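Local coordinates for DUF2179 domain-containing protein (Eubacterium ventriosum, PDB 3HLU), which is of unknown function but probably forms the soluble, GlnB-like C-terminal domain of a bacterial membrane protein of the YitT family, at residues D23-E28 with C52-A57; M35-G40 with E46-M51. All blocks are in the same frame, centred on the assembly; numbering follows the deposited sequence.

Interaction 1 of 2, residues D23-E28 with C52-A57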
loop_
_atom_site.group_PDB
_atom_site.type_symbol
_atom_site.label_atom_id
_atom_site.label_comp_id
_atom_site.label_asym_id
_atom_site.label_seq_id
_atom_site.Cartn_x
_atom_site.Cartn_y
_atom_site.Cartn_z
ATOM N N ASP A 23 -11.676 -11.383 6.939
ATOM C CA ASP A 23 -12.814 -12.074 7.538
ATOM C C ASP A 23 -12.973 -11.715 9.010
ATOM O O ASP A 23 -14.073 -11.403 9.457
ATOM C CB ASP A 23 -12.729 -13.599 7.349
ATOM C CG ASP A 23 -13.029 -14.041 5.898
ATOM O OD1 ASP A 23 -13.533 -13.213 5.086
ATOM O OD2 ASP A 23 -12.745 -15.225 5.570
ATOM N N ARG A 24 -11.874 -11.746 9.756
ATOM C CA ARG A 24 -11.916 -11.412 11.174
ATOM C C ARG A 24 -12.266 -9.948 11.411
ATOM O O ARG A 24 -12.801 -9.593 12.458
ATOM C CB ARG A 24 -10.590 -11.749 11.854
ATOM C CG ARG A 24 -10.277 -13.229 11.886
ATOM C CD ARG A 24 -9.088 -13.532 12.794
ATOM N NE ARG A 24 -9.291 -13.056 14.163
ATOM C CZ ARG A 24 -8.366 -13.112 15.123
ATOM N NH1 ARG A 24 -7.168 -13.625 14.868
ATOM N NH2 ARG A 24 -8.631 -12.650 16.339
HETATM N N MSE A 25 -11.957 -9.095 10.442
HETATM C CA MSE A 25 -12.293 -7.682 10.557
HETATM C C MSE A 25 -13.801 -7.517 10.506
HETATM O O MSE A 25 -14.380 -6.697 11.230
HETATM C CB MSE A 25 -11.648 -6.880 9.430
HETATM C CG MSE A 25 -10.216 -6.460 9.703
HETATM SE SE MSE A 25 -9.436 -5.505 8.198
HETATM C CE MSE A 25 -10.009 -3.696 8.619
ATOM N N LEU A 26 -14.417 -8.316 9.635
ATOM C CA LEU A 26 -15.861 -8.338 9.440
ATOM C C LEU A 26 -16.605 -9.024 10.577
ATOM O O LEU A 26 -17.683 -8.594 10.964
ATOM C CB LEU A 26 -16.215 -9.070 8.147
ATOM C CG LEU A 26 -17.683 -9.520 8.144
ATOM C CD1 LEU A 26 -18.622 -8.310 8.060
ATOM C CD2 LEU A 26 -17.985 -10.510 7.021
ATOM N N GLN A 27 -16.048 -10.114 11.084
ATOM C CA GLN A 27 -16.751 -10.896 12.078
ATOM C C GLN A 27 -16.686 -10.218 13.422
ATOM O O GLN A 27 -17.709 -10.044 14.081
ATOM C CB GLN A 27 -16.187 -12.310 12.160
ATOM C CG GLN A 27 -16.772 -13.251 11.103
ATOM C CD GLN A 27 -15.779 -14.324 10.657
ATOM O OE1 GLN A 27 -14.720 -14.530 11.290
ATOM N NE2 GLN A 27 -16.110 -15.007 9.556
ATOM N N GLU A 28 -15.486 -9.806 13.812
ATOM C CA GLU A 28 -15.242 -9.391 15.182
ATOM C C GLU A 28 -15.248 -7.889 15.384
ATOM O O GLU A 28 -15.332 -7.420 16.520
ATOM C CB GLU A 28 -13.930 -9.984 15.673
ATOM C CG GLU A 28 -13.952 -11.492 15.656
ATOM C CD GLU A 28 -12.571 -12.100 15.556
ATOM O OE1 GLU A 28 -11.603 -11.406 15.943
ATOM O OE2 GLU A 28 -12.464 -13.268 15.090
ATOM N N CYS A 52 -10.237 -0.004 3.668
ATOM C CA CYS A 52 -11.213 0.165 4.707
ATOM C C CYS A 52 -11.164 1.590 5.229
ATOM O O CYS A 52 -10.106 2.091 5.593
ATOM C CB CYS A 52 -10.950 -0.836 5.826
ATOM S SG CYS A 52 -12.181 -0.817 7.153
ATOM N N VAL A 53 -12.317 2.251 5.242
ATOM C CA VAL A 53 -12.432 3.560 5.866
ATOM C C VAL A 53 -12.838 3.354 7.309
ATOM O O VAL A 53 -13.670 2.501 7.610
ATOM C CB VAL A 53 -13.469 4.435 5.165
ATOM C CG1 VAL A 53 -13.106 4.616 3.697
ATOM C CG2 VAL A 53 -14.854 3.810 5.297
HETATM N N MSE A 54 -12.236 4.126 8.202
HETATM C CA MSE A 54 -12.404 3.879 9.619
HETATM C C MSE A 54 -11.825 5.005 10.461
HETATM O O MSE A 54 -11.001 5.781 9.996
HETATM C CB MSE A 54 -11.724 2.564 9.988
HETATM C CG MSE A 54 -10.206 2.674 10.056
HETATM SE SE MSE A 54 -9.279 0.970 10.410
HETATM C CE MSE A 54 -9.035 0.337 8.567
ATOM N N ARG A 55 -12.280 5.078 11.707
ATOM C CA ARG A 55 -11.816 6.066 12.665
ATOM C C ARG A 55 -10.521 5.540 13.283
ATOM O O ARG A 55 -10.257 4.336 13.214
ATOM C CB ARG A 55 -12.896 6.291 13.735
ATOM C CG ARG A 55 -14.336 6.129 13.214
ATOM C CD ARG A 55 -15.397 6.598 14.209
ATOM N NE ARG A 55 -15.748 8.009 14.013
ATOM C CZ ARG A 55 -16.724 8.639 14.668
ATOM N NH1 ARG A 55 -16.976 9.927 14.429
ATOM N NH2 ARG A 55 -17.450 7.983 15.570
ATOM N N LYS A 56 -9.717 6.430 13.877
ATOM C CA LYS A 56 -8.419 6.048 14.465
ATOM C C LYS A 56 -8.503 5.018 15.609
ATOM O O LYS A 56 -7.603 4.197 15.788
ATOM C CB LYS A 56 -7.650 7.281 14.951
ATOM C CG LYS A 56 -7.690 8.502 14.014
ATOM C CD LYS A 56 -6.883 9.691 14.604
ATOM C CE LYS A 56 -7.280 11.029 13.968
ATOM N NZ LYS A 56 -6.818 12.205 14.762
ATOM N N ALA A 57 -9.568 5.072 16.395
ATOM C CA ALA A 57 -9.765 4.102 17.467
ATOM C C ALA A 57 -9.849 2.698 16.898
ATOM O O ALA A 57 -9.254 1.759 17.430
ATOM C CB ALA A 57 -11.023 4.420 18.230
#

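Interaction 2 of 2, residues M35-G40 with E46-M51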
loop_
_atom_site.group_PDB
_atom_site.type_symbol
_atom_site.label_atom_id
_atom_site.label_comp_id
_atom_site.label_asym_id
_atom_site.label_seq_id
_atom_site.Cartn_x
_atom_site.Cartn_y
_atom_site.Cartn_z
HETATM N N MSE A 35 -12.031 -5.456 -1.189
HETATM C CA MSE A 35 -10.800 -6.097 -1.586
HETATM C C MSE A 35 -10.294 -5.495 -2.894
HETATM O O MSE A 35 -10.575 -5.986 -3.979
HETATM C CB MSE A 35 -10.990 -7.602 -1.698
HETATM C CG MSE A 35 -9.729 -8.352 -1.371
HETATM SE SE MSE A 35 -9.211 -8.096 0.496
HETATM C CE MSE A 35 -10.206 -9.570 1.247
ATOM N N LEU A 36 -9.551 -4.404 -2.761
ATOM C CA LEU A 36 -8.932 -3.698 -3.875
ATOM C C LEU A 36 -7.761 -4.442 -4.531
ATOM O O LEU A 36 -7.056 -5.241 -3.903
ATOM C CB LEU A 36 -8.462 -2.330 -3.390
ATOM C CG LEU A 36 -7.636 -1.513 -4.377
ATOM C CD1 LEU A 36 -8.414 -1.330 -5.675
ATOM C CD2 LEU A 36 -7.244 -0.154 -3.783
ATOM N N GLN A 37 -7.563 -4.176 -5.814
ATOM C CA GLN A 37 -6.524 -4.853 -6.581
ATOM C C GLN A 37 -5.443 -3.862 -7.018
ATOM O O GLN A 37 -5.740 -2.829 -7.612
ATOM C CB GLN A 37 -7.140 -5.564 -7.789
ATOM C CG GLN A 37 -6.240 -6.606 -8.419
ATOM C CD GLN A 37 -7.033 -7.791 -8.924
ATOM O OE1 GLN A 37 -7.265 -7.933 -10.135
ATOM N NE2 GLN A 37 -7.478 -8.645 -7.993
ATOM N N ALA A 38 -4.189 -4.181 -6.712
ATOM C CA ALA A 38 -3.089 -3.254 -6.953
ATOM C C ALA A 38 -2.608 -3.287 -8.410
ATOM O O ALA A 38 -2.830 -4.259 -9.126
ATOM C CB ALA A 38 -1.933 -3.542 -5.992
ATOM N N VAL A 39 -1.969 -2.213 -8.855
ATOM C CA VAL A 39 -1.376 -2.207 -10.173
ATOM C C VAL A 39 0.031 -2.699 -9.963
ATOM O O VAL A 39 0.866 -1.971 -9.431
ATOM C CB VAL A 39 -1.379 -0.777 -10.790
ATOM C CG1 VAL A 39 -0.546 -0.711 -12.080
ATOM C CG2 VAL A 39 -2.818 -0.299 -11.035
ATOM N N GLY A 40 0.292 -3.946 -10.338
ATOM C CA GLY A 40 1.644 -4.476 -10.236
ATOM C C GLY A 40 2.526 -4.048 -11.395
ATOM O O GLY A 40 2.062 -3.417 -12.335
ATOM N N GLU A 46 -1.084 -10.381 -10.088
ATOM C CA GLU A 46 -2.050 -9.759 -9.189
ATOM C C GLU A 46 -1.616 -9.791 -7.715
ATOM O O GLU A 46 -0.995 -10.749 -7.227
ATOM C CB GLU A 46 -3.476 -10.328 -9.375
ATOM C CG GLU A 46 -3.582 -11.568 -10.257
ATOM C CD GLU A 46 -4.991 -11.756 -10.847
ATOM O OE1 GLU A 46 -5.156 -11.552 -12.083
ATOM O OE2 GLU A 46 -5.924 -12.100 -10.072
ATOM N N THR A 47 -1.933 -8.702 -7.031
ATOM C CA THR A 47 -1.762 -8.614 -5.596
ATOM C C THR A 47 -2.965 -7.811 -5.090
ATOM O O THR A 47 -3.401 -6.840 -5.712
ATOM C CB THR A 47 -0.390 -7.990 -5.242
ATOM O OG1 THR A 47 -0.235 -7.875 -3.819
ATOM C CG2 THR A 47 -0.247 -6.635 -5.898
ATOM N N GLU A 48 -3.552 -8.275 -3.999
ATOM C CA GLU A 48 -4.781 -7.684 -3.503
ATOM C C GLU A 48 -4.516 -6.957 -2.213
ATOM O O GLU A 48 -3.765 -7.415 -1.355
ATOM C CB GLU A 48 -5.790 -8.763 -3.169
ATOM C CG GLU A 48 -6.513 -9.430 -4.300
ATOM C CD GLU A 48 -7.665 -10.259 -3.751
ATOM O OE1 GLU A 48 -7.478 -10.900 -2.668
ATOM O OE2 GLU A 48 -8.753 -10.239 -4.384
ATOM N N VAL A 49 -5.205 -5.848 -2.053
ATOM C CA VAL A 49 -5.042 -5.019 -0.892
ATOM C C VAL A 49 -6.407 -4.884 -0.219
ATOM O O VAL A 49 -7.420 -4.853 -0.900
ATOM C CB VAL A 49 -4.457 -3.660 -1.346
ATOM C CG1 VAL A 49 -4.895 -2.512 -0.452
ATOM C CG2 VAL A 49 -2.948 -3.759 -1.456
ATOM N N ILE A 50 -6.441 -4.851 1.113
ATOM C CA ILE A 50 -7.676 -4.539 1.831
ATOM C C ILE A 50 -7.825 -3.031 2.008
ATOM O O ILE A 50 -6.970 -2.378 2.596
ATOM C CB ILE A 50 -7.744 -5.193 3.238
ATOM C CG1 ILE A 50 -7.565 -6.700 3.170
ATOM C CG2 ILE A 50 -9.055 -4.871 3.921
ATOM C CD1 ILE A 50 -7.413 -7.317 4.527
HETATM N N MSE A 51 -8.926 -2.486 1.497
HETATM C CA MSE A 51 -9.274 -1.094 1.723
HETATM C C MSE A 51 -10.393 -0.949 2.758
HETATM O O MSE A 51 -11.381 -1.673 2.737
HETATM C CB MSE A 51 -9.677 -0.437 0.417
HETATM C CG MSE A 51 -10.343 0.904 0.592
HETATM SE SE MSE A 51 -10.543 1.693 -1.172
HETATM C CE MSE A 51 -10.311 0.070 -2.265
#

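Interaction 1 of 2, residues D23-E28 with C52-A57
Met25, a selenomethionine, reaches down from helix 18-28 to Cys52 and Met54 on strand 48-54, one of the helix-on-sheet contacts that build the core of this ferredoxin-like alpha-beta sandwich. The helical path through 23-28 is kept by backbone bonds such as Gln27 N to Asp23 O (2.9 Å). Arg24 turns aside from the strand and lies against Leu65 of helix 56-67. Met25 alone makes the crossing: with CG anti to its carbonyl carbon (chi1 -85°), the chain runs toward the sheet, then bends at chi3 and delivers its methyl end. CE rests on the sulfur of Cys52, 3.9 Å from SG, and meets the methyl of Met54 tip to tip, CE to CE, at 4.1 Å. Cys52 and Met54, two residues apart on the strand, thus offer their side chains from the same sheet face. The patch is small and wholly apolar, and Val62 of helix 56-67 and Ile13 of strand 9-14 also pack on Met25. One turn after Arg24, Glu28 closes a salt bridge along the helix: its OE1 accepts Arg24 NH2 at 3.2 Å through the syn lone pair, the oxygen lying only 4° from the guanidinium plane.

Interaction 2 of 2, residues M35-G40 with E46-M51
Met35 and Leu36 pair with Ile50 and Val49 in the antiparallel hairpin of strands 34-40 and 48-54, their two side chains leaving the sheet on opposite faces. Met35, a selenomethionine paired with Ile50 at a non-hydrogen-bonded position, folds back at chi2 and chi3 so that SE lies on Ile50 CG1, while its CG sits 3.6 Å from Glu48 OE1, the two side chains crossing at about a right angle. That carboxylate oxygen has its main partner in Arg18, with which it forms a salt bridge. With an alanine at Glu48, Arg18 is likely to lose this charged mate, and the CG of Met35 the carboxylate beside it. Leu36 faces Val49 in a hydrogen-bonded pair: Val49 N donates to Leu36 O at 2.7 Å, nearly straight at 174° but tilted 26° from the carbonyl plane. With CG of Leu36 anti to the backbone N (chi1 173°), the methyl CE of selenomethionine Met51 sits against both CB and CD2 of Leu36. Farther along, the Gln37 side chain passes at a slant over that of Glu48, Gln37 NE2 lying 3.9 Å from Glu48 CG, and Ala38 N bonds Thr47 O at 2.9 Å. Helix 18-28 packs through Ala22 on the face of Met35 and Ile50; Tyr12 of strand 9-14 touches Leu36 and Val49 on the other, where Ile76 of the second subunit also meets Val49, and beyond Ala38 the sheet continues into that subunit.

Overall arrangement
From the N terminus the chain runs through strand 9-14 into helix 18-28, then forms strand 34-40, turns, and returns as strand 48-54 before entering helix 56-67. Interaction 2 closes a short loop, the five residues between its two segments. Interaction 1 closes a wider one, from the end of helix 18-28 to the end of strand 48-54, and the hairpin is nested inside it. The shared element is strand 48-54: in interaction 2 its first part pairs with strand 34-40; in interaction 1 its last part meets Met25 of helix 18-28. The centres lie about 17 Å apart, on opposite sides of the chain's centre; one contact joins helix to sheet, and the other joins the two strands of the hairpin, which reaches the second subunit.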